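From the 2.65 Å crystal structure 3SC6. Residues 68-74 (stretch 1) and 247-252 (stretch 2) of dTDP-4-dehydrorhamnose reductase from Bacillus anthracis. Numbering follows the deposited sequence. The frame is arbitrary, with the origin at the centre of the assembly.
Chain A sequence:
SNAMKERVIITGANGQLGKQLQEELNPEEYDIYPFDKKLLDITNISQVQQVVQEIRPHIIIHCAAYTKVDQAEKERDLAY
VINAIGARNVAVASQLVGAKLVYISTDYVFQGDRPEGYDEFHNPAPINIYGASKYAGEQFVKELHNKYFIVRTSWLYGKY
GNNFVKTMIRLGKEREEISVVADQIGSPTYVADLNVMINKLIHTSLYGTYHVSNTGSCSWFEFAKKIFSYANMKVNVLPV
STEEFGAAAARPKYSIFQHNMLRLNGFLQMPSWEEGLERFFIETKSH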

# COMPACT_ATOMS: atom_id res chain seq x y z
N LYS A 68 4.73 -3.75 10.01
CA LYS A 68 4.28 -4.44 11.22
C LYS A 68 3.66 -3.40 12.15
O LYS A 68 4.26 -3.00 13.15
CB LYS A 68 5.44 -5.18 11.87
CG LYS A 68 6.06 -6.22 10.94
CD LYS A 68 7.22 -6.95 11.57
CE LYS A 68 7.81 -7.95 10.60
NZ LYS A 68 8.95 -8.71 11.18
N VAL A 69 2.46 -2.97 11.78
CA VAL A 69 1.69 -1.96 12.51
C VAL A 69 1.75 -2.08 14.03
O VAL A 69 2.16 -1.14 14.71
CB VAL A 69 0.20 -1.98 12.07
CG1 VAL A 69 -0.59 -0.94 12.83
CG2 VAL A 69 0.08 -1.73 10.58
N ASP A 70 1.35 -3.23 14.56
CA ASP A 70 1.36 -3.47 16.01
C ASP A 70 2.73 -3.44 16.66
O ASP A 70 2.93 -2.75 17.66
CB ASP A 70 0.70 -4.81 16.34
CG ASP A 70 -0.76 -4.85 15.96
OD1 ASP A 70 -1.35 -5.95 15.97
OD2 ASP A 70 -1.32 -3.78 15.64
N GLN A 71 3.68 -4.18 16.10
CA GLN A 71 5.02 -4.23 16.65
C GLN A 71 5.76 -2.90 16.48
O GLN A 71 6.76 -2.64 17.15
CB GLN A 71 5.80 -5.40 16.04
CG GLN A 71 7.19 -5.62 16.62
CD GLN A 71 7.89 -6.82 16.01
OE1 GLN A 71 9.00 -7.17 16.41
NE2 GLN A 71 7.24 -7.47 15.05
N ALA A 72 5.25 -2.05 15.58
CA ALA A 72 5.85 -0.75 15.32
C ALA A 72 5.87 0.09 16.60
O ALA A 72 6.77 0.89 16.81
CB ALA A 72 5.08 -0.02 14.23
N GLU A 73 4.86 -0.11 17.44
CA GLU A 73 4.73 0.62 18.71
C GLU A 73 5.86 0.25 19.68
O GLU A 73 6.27 1.06 20.50
CB GLU A 73 3.38 0.30 19.36
CG GLU A 73 2.16 0.74 18.56
CD GLU A 73 2.04 2.25 18.43
OE1 GLU A 73 2.70 2.97 19.21
OE2 GLU A 73 1.25 2.72 17.58
N LYS A 74 6.34 -0.98 19.58
CA LYS A 74 7.41 -1.46 20.45
C LYS A 74 8.80 -1.23 19.87
O LYS A 74 9.78 -1.18 20.62
CB LYS A 74 7.17 -2.94 20.77
CG LYS A 74 5.84 -3.16 21.49
CD LYS A 74 5.60 -4.61 21.86
CE LYS A 74 4.28 -4.78 22.60
NZ LYS A 74 4.01 -6.19 23.00
N ALA A 247 -6.07 -4.67 20.66
CA ALA A 247 -5.10 -4.18 19.69
C ALA A 247 -3.98 -3.39 20.37
O ALA A 247 -4.24 -2.60 21.27
CB ALA A 247 -5.79 -3.32 18.64
N ALA A 248 -2.75 -3.62 19.93
CA ALA A 248 -1.60 -2.94 20.49
C ALA A 248 -1.34 -1.61 19.79
O ALA A 248 -0.56 -0.78 20.26
CB ALA A 248 -0.36 -3.82 20.42
N ALA A 249 -2.00 -1.41 18.65
CA ALA A 249 -1.85 -0.19 17.89
C ALA A 249 -3.26 0.35 17.69
O ALA A 249 -4.21 -0.42 17.58
CB ALA A 249 -1.19 -0.47 16.56
N ALA A 250 -3.39 1.67 17.63
CA ALA A 250 -4.70 2.29 17.47
C ALA A 250 -5.14 2.56 16.03
O ALA A 250 -4.68 3.52 15.42
CB ALA A 250 -4.76 3.58 18.27
N ARG A 251 -6.00 1.70 15.48
CA ARG A 251 -6.51 1.91 14.12
C ARG A 251 -7.60 2.96 14.11
O ARG A 251 -8.20 3.25 15.14
CB ARG A 251 -7.07 0.63 13.47
CG ARG A 251 -6.08 -0.41 12.98
CD ARG A 251 -5.19 -1.00 14.01
NE ARG A 251 -4.32 -1.97 13.35
CZ ARG A 251 -3.42 -2.71 13.96
NH1 ARG A 251 -3.25 -2.61 15.28
NH2 ARG A 251 -2.68 -3.56 13.26
N PRO A 252 -7.85 3.55 12.94
CA PRO A 252 -8.89 4.55 12.83
C PRO A 252 -10.24 3.88 12.67
O PRO A 252 -10.30 2.72 12.26
CB PRO A 252 -8.53 5.28 11.54
CG PRO A 252 -7.85 4.26 10.72
CD PRO A 252 -7.10 3.40 11.68

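The most unusual feature of this contact is a salt bridge modelled shorter than chemistry allows: D70 OD2 lies 2.3 Å from R251 NH1, too close for a carboxylate oxygen and a guanidinium nitrogen, so the pairing of charges is credible while the exact positions of both atoms are less sure. The same oxygen accepts a weak hydrogen bond from R251 NH2, with R251 NH2 to D70 OD2 at 2.7 Å and an angle of 124° at the hydrogen. As modelled, D70 OD2 lies near both terminal nitrogens, at the edge of the guanidinium near its plane.

The example illustrates a general principle: a long side chain can span to a short one where no backbone hydrogen bond crosses. Neither D70 nor R251 aims its CA-to-CB bond at the other stretch; both bonds run sideways, and it is the side-chain ends that come nearer. Within its own stretch, R251 NH1 also makes a weak hydrogen bond to A249 O, 3.3 Å long, although the uncertain place of NH1 applies here too.

Around this polar link the packing is modest and mixed. V69 directs its CA-to-CB bond toward the partner stretch, and V69 CG1 lies over one face of the R251 guanidinium, 3.4 Å from R251 NH2, while D70 OD2 lies at the edge. V69 CG1 also meets A249 CB at 3.8 Å. A249 CA and D70 CA, 5.0 Å apart, are the nearest CA pair across the stretches, and A249 CB touches V69, D70 and E73. The CA-to-CB bond of E73 also points toward the partner, and E73 CG reaches A248 O at 3.5 Å, a contact through the aliphatic part of an acidic side chain. Touching residues at least 175 positions apart meet here with 296 Å² buried, both sides summed.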